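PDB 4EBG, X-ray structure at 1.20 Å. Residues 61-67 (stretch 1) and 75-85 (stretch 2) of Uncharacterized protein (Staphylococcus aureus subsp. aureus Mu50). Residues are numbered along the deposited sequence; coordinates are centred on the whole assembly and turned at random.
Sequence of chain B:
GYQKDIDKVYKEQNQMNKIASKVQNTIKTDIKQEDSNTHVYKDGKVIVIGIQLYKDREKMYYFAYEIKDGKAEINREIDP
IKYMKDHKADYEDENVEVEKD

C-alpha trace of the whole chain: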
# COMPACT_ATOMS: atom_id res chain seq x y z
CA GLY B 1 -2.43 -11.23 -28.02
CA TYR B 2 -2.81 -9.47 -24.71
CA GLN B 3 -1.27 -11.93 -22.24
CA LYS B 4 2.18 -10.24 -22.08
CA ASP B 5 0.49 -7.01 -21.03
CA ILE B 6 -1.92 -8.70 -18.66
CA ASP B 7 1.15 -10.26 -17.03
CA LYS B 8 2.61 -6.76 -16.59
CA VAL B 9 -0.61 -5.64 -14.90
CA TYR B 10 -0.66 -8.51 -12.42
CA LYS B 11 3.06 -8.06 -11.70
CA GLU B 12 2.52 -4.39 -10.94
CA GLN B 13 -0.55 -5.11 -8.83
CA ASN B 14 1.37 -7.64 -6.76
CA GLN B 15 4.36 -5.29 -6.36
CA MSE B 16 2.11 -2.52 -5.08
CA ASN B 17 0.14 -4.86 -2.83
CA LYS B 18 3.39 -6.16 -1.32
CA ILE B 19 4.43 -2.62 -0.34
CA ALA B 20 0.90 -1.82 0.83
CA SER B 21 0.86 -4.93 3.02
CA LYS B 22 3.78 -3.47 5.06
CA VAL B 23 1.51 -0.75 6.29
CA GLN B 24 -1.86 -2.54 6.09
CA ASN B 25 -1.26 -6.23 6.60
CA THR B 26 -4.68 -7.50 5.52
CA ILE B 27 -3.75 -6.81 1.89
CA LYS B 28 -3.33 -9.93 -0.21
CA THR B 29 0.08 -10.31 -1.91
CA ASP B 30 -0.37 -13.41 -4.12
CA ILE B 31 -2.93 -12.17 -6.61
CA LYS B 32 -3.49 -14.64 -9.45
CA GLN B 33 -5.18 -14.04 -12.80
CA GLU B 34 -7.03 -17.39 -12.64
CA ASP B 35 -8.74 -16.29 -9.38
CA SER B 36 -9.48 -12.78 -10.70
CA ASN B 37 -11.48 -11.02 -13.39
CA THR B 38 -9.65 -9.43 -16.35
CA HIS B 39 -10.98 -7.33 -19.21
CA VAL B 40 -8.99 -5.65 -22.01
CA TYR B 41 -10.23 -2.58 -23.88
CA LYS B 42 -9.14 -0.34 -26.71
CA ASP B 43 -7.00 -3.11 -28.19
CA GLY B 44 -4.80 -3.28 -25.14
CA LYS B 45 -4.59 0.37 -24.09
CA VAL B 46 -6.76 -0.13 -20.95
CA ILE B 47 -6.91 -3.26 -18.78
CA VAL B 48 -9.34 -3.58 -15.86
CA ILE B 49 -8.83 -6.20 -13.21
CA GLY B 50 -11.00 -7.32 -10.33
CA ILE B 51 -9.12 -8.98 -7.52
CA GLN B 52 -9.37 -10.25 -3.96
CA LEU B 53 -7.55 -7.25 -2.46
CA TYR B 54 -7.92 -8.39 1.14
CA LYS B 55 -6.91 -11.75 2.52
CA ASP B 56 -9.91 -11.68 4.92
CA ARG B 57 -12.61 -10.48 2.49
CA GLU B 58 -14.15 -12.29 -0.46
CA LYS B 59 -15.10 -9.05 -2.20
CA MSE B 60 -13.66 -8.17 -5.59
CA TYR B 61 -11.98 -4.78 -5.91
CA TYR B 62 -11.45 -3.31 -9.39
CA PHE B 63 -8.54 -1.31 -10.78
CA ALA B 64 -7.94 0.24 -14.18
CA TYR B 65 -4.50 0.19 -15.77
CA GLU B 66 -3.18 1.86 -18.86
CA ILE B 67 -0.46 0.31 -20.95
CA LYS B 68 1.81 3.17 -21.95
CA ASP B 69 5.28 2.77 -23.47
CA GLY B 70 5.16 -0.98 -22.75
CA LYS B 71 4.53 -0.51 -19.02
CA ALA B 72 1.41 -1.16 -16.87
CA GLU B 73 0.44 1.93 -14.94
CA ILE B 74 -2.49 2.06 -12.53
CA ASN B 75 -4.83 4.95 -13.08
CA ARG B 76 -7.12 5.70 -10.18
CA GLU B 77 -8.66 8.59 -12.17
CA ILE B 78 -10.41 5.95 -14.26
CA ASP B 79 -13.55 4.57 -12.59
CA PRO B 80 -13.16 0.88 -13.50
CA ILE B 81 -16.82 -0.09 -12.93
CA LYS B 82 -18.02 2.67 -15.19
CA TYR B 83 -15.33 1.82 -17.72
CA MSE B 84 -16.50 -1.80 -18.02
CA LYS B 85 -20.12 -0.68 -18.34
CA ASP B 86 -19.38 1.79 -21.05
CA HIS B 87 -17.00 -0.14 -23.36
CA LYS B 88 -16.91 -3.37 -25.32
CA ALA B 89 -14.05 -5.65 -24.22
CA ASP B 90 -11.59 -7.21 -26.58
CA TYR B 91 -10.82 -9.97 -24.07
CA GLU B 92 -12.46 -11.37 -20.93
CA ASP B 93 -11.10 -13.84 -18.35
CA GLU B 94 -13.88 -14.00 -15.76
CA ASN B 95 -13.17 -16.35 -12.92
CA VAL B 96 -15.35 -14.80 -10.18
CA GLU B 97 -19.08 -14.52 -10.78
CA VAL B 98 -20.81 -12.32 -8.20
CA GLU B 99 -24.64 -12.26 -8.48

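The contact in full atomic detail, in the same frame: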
# COMPACT_ATOMS: atom_id res chain seq x y z
N TYR B 61 -12.30 -6.19 -5.77
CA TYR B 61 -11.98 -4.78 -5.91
C TYR B 61 -11.38 -4.57 -7.29
O TYR B 61 -10.49 -5.33 -7.70
CB TYR B 61 -11.01 -4.34 -4.82
CG TYR B 61 -11.64 -4.38 -3.47
CD1 TYR B 61 -11.79 -5.56 -2.75
CD2 TYR B 61 -12.09 -3.23 -2.89
CE1 TYR B 61 -12.37 -5.61 -1.51
CE2 TYR B 61 -12.68 -3.26 -1.61
CZ TYR B 61 -12.80 -4.47 -0.95
OH TYR B 61 -13.37 -4.52 0.30
N TYR B 62 -11.83 -3.53 -8.01
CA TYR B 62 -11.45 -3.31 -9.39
C TYR B 62 -10.46 -2.16 -9.51
O TYR B 62 -10.55 -1.15 -8.78
CB TYR B 62 -12.70 -3.08 -10.23
CG TYR B 62 -13.46 -4.39 -10.47
CD1 TYR B 62 -14.35 -4.88 -9.55
CD2 TYR B 62 -13.27 -5.10 -11.65
CE1 TYR B 62 -15.03 -6.09 -9.78
CE2 TYR B 62 -13.94 -6.26 -11.90
CZ TYR B 62 -14.82 -6.76 -10.94
OH TYR B 62 -15.44 -7.99 -11.19
N PHE B 63 -9.57 -2.27 -10.48
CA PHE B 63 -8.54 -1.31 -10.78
C PHE B 63 -8.34 -1.22 -12.28
O PHE B 63 -8.37 -2.25 -12.97
CB PHE B 63 -7.20 -1.72 -10.17
CG PHE B 63 -7.24 -1.84 -8.68
CD1 PHE B 63 -7.19 -0.69 -7.86
CD2 PHE B 63 -7.38 -3.07 -8.09
CE1 PHE B 63 -7.26 -0.81 -6.50
CE2 PHE B 63 -7.47 -3.17 -6.74
CZ PHE B 63 -7.35 -2.05 -5.93
N ALA B 64 -8.23 0.01 -12.79
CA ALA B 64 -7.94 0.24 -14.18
C ALA B 64 -6.48 0.57 -14.39
O ALA B 64 -5.92 1.41 -13.67
CB ALA B 64 -8.81 1.38 -14.74
N TYR B 65 -5.86 -0.06 -15.38
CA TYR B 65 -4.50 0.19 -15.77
C TYR B 65 -4.49 0.69 -17.20
O TYR B 65 -5.29 0.25 -18.05
CB TYR B 65 -3.65 -1.10 -15.70
CG TYR B 65 -3.32 -1.55 -14.31
CD1 TYR B 65 -4.25 -2.13 -13.50
CD2 TYR B 65 -2.06 -1.38 -13.81
CE1 TYR B 65 -3.94 -2.51 -12.22
CE2 TYR B 65 -1.73 -1.79 -12.52
CZ TYR B 65 -2.66 -2.34 -11.74
OH TYR B 65 -2.29 -2.72 -10.47
N GLU B 66 -3.49 1.52 -17.47
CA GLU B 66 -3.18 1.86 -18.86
C GLU B 66 -1.85 1.24 -19.21
O GLU B 66 -0.95 1.13 -18.35
CB GLU B 66 -3.06 3.36 -19.02
CG GLU B 66 -4.37 4.05 -18.85
CD GLU B 66 -4.29 5.50 -19.18
OE1 GLU B 66 -4.36 5.84 -20.38
OE2 GLU B 66 -4.14 6.27 -18.21
N ILE B 67 -1.72 0.82 -20.46
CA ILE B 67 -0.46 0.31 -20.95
C ILE B 67 0.09 1.46 -21.78
O ILE B 67 -0.49 1.84 -22.80
CB ILE B 67 -0.62 -0.92 -21.83
CG1 ILE B 67 -1.31 -2.07 -21.08
CG2 ILE B 67 0.71 -1.38 -22.27
CD1 ILE B 67 -0.64 -2.53 -19.74
N ASN B 75 -4.26 3.65 -12.94
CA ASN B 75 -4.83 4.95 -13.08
C ASN B 75 -6.10 5.05 -12.28
O ASN B 75 -7.19 4.64 -12.71
CB ASN B 75 -5.01 5.34 -14.54
CG ASN B 75 -5.45 6.77 -14.70
OD1 ASN B 75 -5.81 7.43 -13.71
ND2 ASN B 75 -5.37 7.29 -15.95
N ARG B 76 -5.99 5.59 -11.07
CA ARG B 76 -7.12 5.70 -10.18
C ARG B 76 -8.08 6.83 -10.58
O ARG B 76 -9.13 6.91 -9.99
CB ARG B 76 -6.66 5.85 -8.72
CG ARG B 76 -5.93 4.59 -8.15
CD ARG B 76 -6.69 3.31 -8.30
NE ARG B 76 -8.03 3.36 -7.73
CZ ARG B 76 -8.34 3.25 -6.44
NH1 ARG B 76 -7.43 3.02 -5.53
NH2 ARG B 76 -9.61 3.33 -6.07
N GLU B 77 -7.72 7.63 -11.59
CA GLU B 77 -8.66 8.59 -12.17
C GLU B 77 -9.68 7.92 -13.05
O GLU B 77 -10.70 8.52 -13.38
CB GLU B 77 -7.93 9.68 -13.01
CG GLU B 77 -6.89 10.53 -12.26
CD GLU B 77 -7.46 11.84 -11.75
OE1 GLU B 77 -8.49 11.79 -11.04
OE2 GLU B 77 -6.88 12.91 -12.05
N ILE B 78 -9.44 6.70 -13.49
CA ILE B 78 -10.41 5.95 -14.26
C ILE B 78 -11.30 5.16 -13.30
O ILE B 78 -10.81 4.35 -12.51
CB ILE B 78 -9.74 5.00 -15.23
CG1 ILE B 78 -8.86 5.74 -16.22
CG2 ILE B 78 -10.78 4.12 -15.89
CD1 ILE B 78 -8.01 4.84 -17.10
N ASP B 79 -12.59 5.36 -13.39
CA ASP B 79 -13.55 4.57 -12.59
C ASP B 79 -13.74 3.21 -13.29
O ASP B 79 -14.25 3.15 -14.39
CB ASP B 79 -14.90 5.30 -12.57
CG ASP B 79 -15.98 4.51 -11.87
OD1 ASP B 79 -15.87 3.25 -11.73
OD2 ASP B 79 -16.98 5.13 -11.51
N PRO B 80 -13.19 2.13 -12.73
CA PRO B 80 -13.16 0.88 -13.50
C PRO B 80 -14.54 0.27 -13.75
O PRO B 80 -14.73 -0.39 -14.79
CB PRO B 80 -12.27 -0.04 -12.67
CG PRO B 80 -12.34 0.49 -11.38
CD PRO B 80 -12.54 1.99 -11.43
N ILE B 81 -15.47 0.46 -12.81
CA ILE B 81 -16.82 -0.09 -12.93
C ILE B 81 -17.51 0.59 -14.10
O ILE B 81 -18.16 -0.05 -14.95
CB ILE B 81 -17.61 0.14 -11.62
CG1 ILE B 81 -16.90 -0.56 -10.45
CG2 ILE B 81 -19.01 -0.35 -11.76
CD1 ILE B 81 -16.38 -1.92 -10.75
N LYS B 82 -17.44 1.92 -14.12
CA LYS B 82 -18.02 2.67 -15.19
C LYS B 82 -17.35 2.28 -16.52
O LYS B 82 -18.00 2.18 -17.56
CB LYS B 82 -17.87 4.16 -14.94
CG LYS B 82 -18.43 5.01 -16.03
CD LYS B 82 -18.21 6.50 -15.79
CE LYS B 82 -18.81 7.34 -16.93
NZ LYS B 82 -20.21 6.93 -17.36
N TYR B 83 -16.04 2.10 -16.49
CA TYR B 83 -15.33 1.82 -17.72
C TYR B 83 -15.86 0.53 -18.32
O TYR B 83 -16.05 0.41 -19.54
CB TYR B 83 -13.81 1.74 -17.48
CG TYR B 83 -13.04 1.95 -18.74
CD1 TYR B 83 -12.80 0.90 -19.64
CD2 TYR B 83 -12.60 3.21 -19.07
CE1 TYR B 83 -12.14 1.11 -20.83
CE2 TYR B 83 -11.89 3.42 -20.29
CZ TYR B 83 -11.69 2.38 -21.17
OH TYR B 83 -11.06 2.55 -22.37
N MSE B 84 -16.02 -0.49 -17.49
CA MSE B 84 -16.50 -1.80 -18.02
C MSE B 84 -17.91 -1.71 -18.56
O MSE B 84 -18.27 -2.35 -19.52
CB MSE B 84 -16.43 -2.86 -16.94
CG MSE B 84 -15.02 -3.19 -16.46
SE MSE B 84 -14.97 -4.61 -15.15
CE MSE B 84 -15.66 -3.68 -13.74
N LYS B 85 -18.72 -0.91 -17.92
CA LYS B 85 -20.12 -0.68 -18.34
C LYS B 85 -20.22 -0.07 -19.72
O LYS B 85 -21.09 -0.36 -20.51
CB LYS B 85 -20.82 0.21 -17.27
CG LYS B 85 -22.21 0.62 -17.68
CD LYS B 85 -22.91 1.36 -16.56
CE LYS B 85 -22.29 2.66 -16.18
NZ LYS B 85 -22.45 3.72 -17.21
O HOH W 1 -10.60 1.60 -8.73
O HOH W 2 -8.44 2.38 -11.23

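Residues 61-67 form an extended strand, and residues 75-85 begin beside it, pass through a type I turn, Asn 75 to Ile 78, and enter a helix at Pro 80 that still packs on the strand. The strand and helix axes approach to 8.2 Å at 73°, so the helix crosses the strand steeply, and within this segment Pro 80, Ile 81 and Met 84 make the contacts. One direct backbone bond joins the stretches: Asn 75 N donates to Ala 64 O at 2.9 Å. Beyond it the chain turns, with Ile 78 N bonding to Asn 75 O at 3.1 Å, and water takes over the pairing. Water 2 accepts from Ala 64 N at 2.8 Å and lies 3.0 Å from Asn 75 O, placed to donate to it; water 1 donates to Tyr 62 O at 2.8 Å and accepts a weak bond from Arg 76 NE at 3.3 Å.

The alternation of the strand sets the pattern of side chains. Tyr 62, Ala 64 and Glu 66 direct their CA-to-CB bonds toward the second stretch, while Phe 63 and Tyr 65 direct theirs away. Ala 64, buried in the middle, lets the chain come close: its CB lies 3.6 Å from Ile 78 CG2 and 4.3 Å from Pro 80 CB. Pro 80 suits the first turn of the helix, where its lack of an NH costs no helical hydrogen bond, and its ring packs on the strand, with CG 3.8 Å from Tyr 62 CB. Just before it, Asp 79 caps the helix: OD1 accepts from Lys 82 N at 3.2 Å and, weakly, from Ile 81 N at 3.0 Å.

Tyr 62 spreads the apolar contact along the helix. Met 84, present as selenomethionine, sets its CE over one face of the Tyr 62 ring, 3.9 Å from the centroid and 3.5 Å from Tyr 62 CD2, a CH-pi contact. Ile 81, whose CA-to-CB bond points sideways, brings CD1 within 3.8 Å of Tyr 62 CD1, while the tyrosine hydroxyl finds its partner elsewhere in the structure.

At the other end the contact turns polar. Asn 75 ND2 donates to Glu 66 OE2 at 2.8 Å, and Asn 75 OD1 accepts from Glu 77 N at 2.9 Å; one amide thus fastens the strand and braces the turn. The aliphatic part of Glu 66 also serves, with CG 4.1 Å from Ile 78 CD1. Back toward the Tyr 62 end, although Phe 63 starts away, its ring edge reaches Arg 76, with Phe 63 CE1 4.0 Å from Arg 76 NH1 and over a face of the guanidinium.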